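WZI (Escherichia coli, PDB 2YNK) is an outer-membrane beta-barrel lectin that binds carbohydrate and underpins assembly of the group 1 capsule on the cell surface. Local coordinates at residues M234-K239 with S246-G251; H406-K411 with T434-S439. All blocks are in the same frame, centred on the assembly; numbering follows the deposited sequence.

Contact 1. Residues M234-K239 with S246-G251; sequences MQWGGK and SNFWDG
The indole of Trp-236 meets Phe-248 in a T-shaped (edge-to-face) aromatic pair where strand 226-236 of the barrel runs out into the long loop that leads to strand 268-278. The phenyl presents its edge to one face of the indole, with CD1 of Phe-248 3.9 Å above the indole plane and over its centre. The centroids of the phenyl and the six-membered ring of the indole lie 5.1 Å apart, and the planes stand at 66°. Closer to the backbone, Phe-248 CB packs on CZ2 of Trp-236 at 3.6 Å. The indole is also held at its edge: NE1 of Trp-236 donates to OD1 of Asn-247 over 2.8 Å, nearly in the ring plane and within the plane of the amide carbonyl, so the bond helps to fix the rotation of the flat indole. Selenomethionine Met-234 approaches the far part of the phenyl, its SE 5.3 Å from the Phe-248 centroid in an oblique Met-aromatic contact.

Behind this first shell, Phe-248 is the centre of an inverse gamma turn; its chi1 of -177° sets CG anti to the backbone N and beside the carbonyl carbon, which fixes where the ring leaves the backbone. Ile-214 of strand 212-221 touches both Trp-236 and Phe-248, so the aromatic pair rests on the neighbouring strand. The backbone N of Asn-247 donates a hydrogen bond to Ser-244 OG, helping to place the residue whose OD1 accepts the indole N-H at 153°.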
loop_
_atom_site.group_PDB
_atom_site.type_symbol
_atom_site.label_atom_id
_atom_site.label_comp_id
_atom_site.label_asym_id
_atom_site.label_seq_id
_atom_site.Cartn_x
_atom_site.Cartn_y
_atom_site.Cartn_z
HETATM N N MSE A 234 5.798 16.696 0.250
HETATM C CA MSE A 234 6.000 17.830 1.151
HETATM C C MSE A 234 4.791 18.063 2.021
HETATM O O MSE A 234 3.651 18.043 1.564
HETATM C CB MSE A 234 6.438 19.106 0.437
HETATM C CG MSE A 234 5.527 19.505 -0.706
HETATM SE SE MSE A 234 5.965 21.350 -1.245
HETATM C CE MSE A 234 5.549 21.062 -3.159
ATOM N N GLN A 235 5.056 18.270 3.306
ATOM C CA GLN A 235 4.033 18.629 4.280
ATOM C C GLN A 235 4.003 20.153 4.332
ATOM O O GLN A 235 4.993 20.777 4.694
ATOM C CB GLN A 235 4.393 18.029 5.635
ATOM C CG GLN A 235 3.236 17.840 6.593
ATOM C CD GLN A 235 3.607 16.980 7.791
ATOM O OE1 GLN A 235 2.737 16.572 8.571
ATOM N NE2 GLN A 235 4.899 16.698 7.946
ATOM N N TRP A 236 2.873 20.747 3.967
ATOM C CA TRP A 236 2.829 22.160 3.611
ATOM C C TRP A 236 1.479 22.755 3.938
ATOM O O TRP A 236 0.490 22.038 4.034
ATOM C CB TRP A 236 3.163 22.282 2.122
ATOM C CG TRP A 236 3.079 23.670 1.541
ATOM C CD1 TRP A 236 4.072 24.642 1.502
ATOM C CD2 TRP A 236 1.929 24.279 0.877
ATOM N NE1 TRP A 236 3.619 25.779 0.889
ATOM C CE2 TRP A 236 2.341 25.625 0.495
ATOM C CE3 TRP A 236 0.639 23.857 0.579
ATOM C CZ2 TRP A 236 1.486 26.494 -0.153
ATOM C CZ3 TRP A 236 -0.220 24.742 -0.078
ATOM C CH2 TRP A 236 0.194 26.029 -0.437
ATOM N N GLY A 237 1.422 24.065 4.145
ATOM C CA GLY A 237 0.155 24.728 4.474
ATOM C C GLY A 237 -0.345 24.483 5.900
ATOM O O GLY A 237 0.356 23.871 6.719
ATOM N N GLY A 238 -1.557 24.965 6.181
ATOM C CA GLY A 238 -2.181 24.866 7.508
ATOM C C GLY A 238 -2.453 26.228 8.129
ATOM O O GLY A 238 -2.111 27.258 7.554
ATOM N N LYS A 239 -3.071 26.247 9.304
ATOM C CA LYS A 239 -3.296 27.515 10.005
ATOM C C LYS A 239 -1.976 28.129 10.503
ATOM O O LYS A 239 -1.164 27.464 11.151
ATOM C CB LYS A 239 -4.307 27.356 11.150
ATOM C CG LYS A 239 -5.720 27.116 10.638
ATOM C CD LYS A 239 -6.806 27.319 11.692
ATOM C CE LYS A 239 -8.151 26.838 11.149
ATOM N NZ LYS A 239 -9.298 27.057 12.068
ATOM N N SER A 246 3.412 31.134 -4.597
ATOM C CA SER A 246 4.844 31.420 -4.573
ATOM C C SER A 246 5.559 30.515 -3.573
ATOM O O SER A 246 6.395 29.700 -3.952
ATOM C CB SER A 246 5.089 32.898 -4.236
ATOM O OG SER A 246 6.472 33.204 -4.244
ATOM N N ASN A 247 5.207 30.645 -2.297
ATOM C CA ASN A 247 5.799 29.817 -1.243
ATOM C C ASN A 247 5.730 28.329 -1.597
ATOM O O ASN A 247 6.628 27.557 -1.261
ATOM C CB ASN A 247 5.109 30.090 0.097
ATOM C CG ASN A 247 5.637 29.213 1.215
ATOM O OD1 ASN A 247 5.202 28.072 1.376
ATOM N ND2 ASN A 247 6.562 29.749 2.009
ATOM N N PHE A 248 4.657 27.943 -2.279
ATOM C CA PHE A 248 4.539 26.618 -2.856
ATOM C C PHE A 248 5.562 26.463 -3.983
ATOM O O PHE A 248 5.260 26.701 -5.154
ATOM C CB PHE A 248 3.110 26.416 -3.376
ATOM C CG PHE A 248 2.850 25.052 -3.941
ATOM C CD1 PHE A 248 2.684 23.957 -3.103
ATOM C CD2 PHE A 248 2.748 24.864 -5.313
ATOM C CE1 PHE A 248 2.435 22.699 -3.627
ATOM C CE2 PHE A 248 2.498 23.610 -5.838
ATOM C CZ PHE A 248 2.343 22.526 -4.995
ATOM N N TRP A 249 6.791 26.109 -3.619
ATOM C CA TRP A 249 7.792 25.741 -4.612
ATOM C C TRP A 249 8.733 24.680 -4.110
ATOM O O TRP A 249 8.615 24.211 -2.966
ATOM C CB TRP A 249 8.528 26.961 -5.176
ATOM C CG TRP A 249 9.165 27.934 -4.203
ATOM C CD1 TRP A 249 9.090 29.328 -4.254
ATOM C CD2 TRP A 249 10.043 27.653 -3.041
ATOM N NE1 TRP A 249 9.807 29.904 -3.238
ATOM C CE2 TRP A 249 10.403 28.962 -2.476
ATOM C CE3 TRP A 249 10.540 26.500 -2.431
ATOM C CZ2 TRP A 249 11.217 29.083 -1.356
ATOM C CZ3 TRP A 249 11.360 26.638 -1.303
ATOM C CH2 TRP A 249 11.689 27.898 -0.781
ATOM N N ASP A 250 9.649 24.268 -4.989
ATOM C CA ASP A 250 10.573 23.171 -4.729
ATOM C C ASP A 250 11.974 23.551 -5.219
ATOM O O ASP A 250 12.417 23.104 -6.273
ATOM C CB ASP A 250 10.064 21.908 -5.432
ATOM C CG ASP A 250 8.565 21.717 -5.262
ATOM O OD1 ASP A 250 8.087 21.792 -4.114
ATOM O OD2 ASP A 250 7.862 21.523 -6.274
ATOM N N GLY A 251 12.654 24.395 -4.446
ATOM C CA GLY A 251 13.993 24.866 -4.794
ATOM C C GLY A 251 14.596 25.756 -3.721
ATOM O O GLY A 251 15.007 25.278 -2.664
#

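Contact 2. Residues H406-K411 with T434-S439; sequences HADTLK and TNANNS. With HEX (hexane), chain R.
Lys-411 and Asn-435 form an antiparallel hydrogen-bonded pair at the open end of the beta hairpin made by strands 408-422 and 425-435 of the barrel. Of its two backbone bonds, Lys-411 N to Asn-435 O spans 3.0 Å and Asn-435 N to Lys-411 O 2.8 Å. Leu-410 CA adds a CH...O contact to Asn-435 O.

Beyond Asn-435 the regular ladder gives way to side-chain-to-backbone bonding. The carboxylate of Asp-408 turns to the loop and grips two successive amides. Its OD1 receives Asn-437 N over 2.7 Å through the syn lone pair, while Asn-438 N reaches OD2 at 3.1 Å from above the carboxylate plane, 50° out of it, and bonds weakly to OD1 as well. These donors satisfy a buried carboxylate and would be expected to stabilise its negative charge.

Apolar contact is slight: with CD1 of Leu-410 anti to CA (chi2 179°), it is the other branch, CD2, that meets CB of Ala-436 at 3.9 Å. On the surface, a bound hexane lies beside the Lys-411 and Asn-435 pair, its C2 3.5 Å from Asn-435 ND2.

Farther out, where the two loops face each other, the flat groups of His-406 and Asn-438 lie almost parallel, their planes 7° apart. At the edge of that imidazole, near its plane, CD2 of His-406 comes 3.3 Å from the backbone O of Asn-438.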
loop_
_atom_site.group_PDB
_atom_site.type_symbol
_atom_site.label_atom_id
_atom_site.label_comp_id
_atom_site.label_asym_id
_atom_site.label_seq_id
_atom_site.Cartn_x
_atom_site.Cartn_y
_atom_site.Cartn_z
ATOM N N HIS A 406 4.930 2.691 22.720
ATOM C CA HIS A 406 5.999 2.336 23.643
ATOM C C HIS A 406 7.159 1.658 22.987
ATOM O O HIS A 406 7.013 0.987 21.955
ATOM C CB HIS A 406 5.444 1.425 24.727
ATOM C CG HIS A 406 4.133 1.906 25.302
ATOM N ND1 HIS A 406 3.942 3.183 25.691
ATOM C CD2 HIS A 406 2.929 1.238 25.533
ATOM C CE1 HIS A 406 2.683 3.325 26.153
ATOM N NE2 HIS A 406 2.064 2.132 26.053
ATOM N N ALA A 407 8.333 1.822 23.594
ATOM C CA ALA A 407 9.510 1.066 23.194
ATOM C C ALA A 407 9.264 -0.406 23.498
ATOM O O ALA A 407 9.029 -0.785 24.650
ATOM C CB ALA A 407 10.752 1.567 23.903
ATOM N N ASP A 408 9.288 -1.225 22.447
ATOM C CA ASP A 408 8.992 -2.643 22.576
ATOM C C ASP A 408 9.785 -3.457 21.555
ATOM O O ASP A 408 10.200 -2.931 20.532
ATOM C CB ASP A 408 7.492 -2.848 22.384
ATOM C CG ASP A 408 6.951 -4.025 23.166
ATOM O OD1 ASP A 408 7.749 -4.906 23.565
ATOM O OD2 ASP A 408 5.714 -4.072 23.386
ATOM N N THR A 409 10.023 -4.729 21.859
ATOM C CA THR A 409 10.542 -5.692 20.882
ATOM C C THR A 409 9.453 -6.725 20.629
ATOM O O THR A 409 8.990 -7.385 21.554
ATOM C CB THR A 409 11.807 -6.416 21.370
ATOM O OG1 THR A 409 12.869 -5.469 21.523
ATOM C CG2 THR A 409 12.234 -7.489 20.367
ATOM N N LEU A 410 9.046 -6.853 19.377
ATOM C CA LEU A 410 7.944 -7.732 19.012
ATOM C C LEU A 410 8.485 -8.956 18.296
ATOM O O LEU A 410 9.296 -8.823 17.395
ATOM C CB LEU A 410 6.969 -6.982 18.110
ATOM C CG LEU A 410 6.573 -5.609 18.656
ATOM C CD1 LEU A 410 5.619 -4.928 17.689
ATOM C CD2 LEU A 410 5.970 -5.713 20.061
ATOM N N LYS A 411 8.068 -10.137 18.744
ATOM C CA LYS A 411 8.341 -11.397 18.059
ATOM C C LYS A 411 6.999 -12.080 17.899
ATOM O O LYS A 411 6.416 -12.546 18.887
ATOM C CB LYS A 411 9.282 -12.284 18.868
ATOM C CG LYS A 411 10.729 -11.830 18.852
ATOM C CD LYS A 411 11.478 -12.250 20.107
ATOM C CE LYS A 411 12.865 -11.615 20.148
ATOM N NZ LYS A 411 13.567 -11.816 21.449
ATOM N N THR A 434 1.872 -12.739 19.710
ATOM C CA THR A 434 2.941 -11.750 19.764
ATOM C C THR A 434 3.586 -11.746 21.127
ATOM O O THR A 434 2.937 -11.435 22.122
ATOM C CB THR A 434 2.447 -10.317 19.497
ATOM O OG1 THR A 434 1.614 -10.282 18.331
ATOM C CG2 THR A 434 3.632 -9.400 19.292
ATOM N N ASN A 435 4.865 -12.111 21.147
ATOM C CA ASN A 435 5.735 -11.956 22.303
ATOM C C ASN A 435 6.143 -10.480 22.383
ATOM O O ASN A 435 6.794 -9.960 21.469
ATOM C CB ASN A 435 6.969 -12.850 22.138
ATOM C CG ASN A 435 7.624 -13.216 23.455
ATOM O OD1 ASN A 435 7.969 -12.353 24.274
ATOM N ND2 ASN A 435 7.821 -14.512 23.658
ATOM N N ALA A 436 5.748 -9.812 23.468
ATOM C CA ALA A 436 6.027 -8.388 23.652
ATOM C C ALA A 436 6.484 -8.083 25.075
ATOM O O ALA A 436 6.350 -8.921 25.969
ATOM C CB ALA A 436 4.791 -7.574 23.313
ATOM N N ASN A 437 7.024 -6.884 25.281
ATOM C CA ASN A 437 7.455 -6.443 26.617
ATOM C C ASN A 437 6.541 -5.378 27.238
ATOM O O ASN A 437 6.434 -5.301 28.457
ATOM C CB ASN A 437 8.906 -5.949 26.574
ATOM C CG ASN A 437 9.879 -7.015 26.077
ATOM O OD1 ASN A 437 10.732 -6.740 25.229
ATOM N ND2 ASN A 437 9.756 -8.237 26.601
ATOM N N ASN A 438 5.887 -4.565 26.411
ATOM C CA ASN A 438 4.916 -3.585 26.895
ATOM C C ASN A 438 3.930 -3.161 25.815
ATOM O O ASN A 438 3.801 -1.980 25.525
ATOM C CB ASN A 438 5.639 -2.353 27.459
ATOM C CG ASN A 438 4.692 -1.343 28.115
ATOM O OD1 ASN A 438 3.501 -1.615 28.354
ATOM N ND2 ASN A 438 5.228 -0.162 28.405
ATOM N N SER A 439 3.229 -4.130 25.233
ATOM C CA SER A 439 2.202 -3.858 24.225
ATOM C C SER A 439 0.881 -3.424 24.872
ATOM O O SER A 439 0.650 -3.674 26.047
ATOM C CB SER A 439 1.970 -5.102 23.369
ATOM O OG SER A 439 0.931 -4.900 22.425
HETATM C C1 HEX R . 10.569 -16.064 21.476
HETATM C C2 HEX R . 9.270 -16.847 21.460
HETATM C C3 HEX R . 8.372 -16.433 20.291
HETATM C C4 HEX R . 8.376 -17.462 19.153
HETATM C C5 HEX R . 7.162 -17.309 18.236
HETATM C C6 HEX R . 7.313 -16.108 17.332
#

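Both contacts sit at strand ends of the same antiparallel barrel, with centres about 38 Å apart and no atoms touching. Contact 1 is a surface contact in which an irregular loop folds back on the strand it has just left; contact 2 is partly buried and joins two adjacent strands of a hairpin as they pass into loops. Their chemistry follows these places. Residues 234-239 and 246-251 share no backbone ladder and meet through aromatic and selenium-bearing side chains with one side-chain hydrogen bond, whereas 406-411 and 434-439 rely on backbone pairing, prolonged by a carboxylate that takes up loop amides, and bury more surface, 459 against 282 Å².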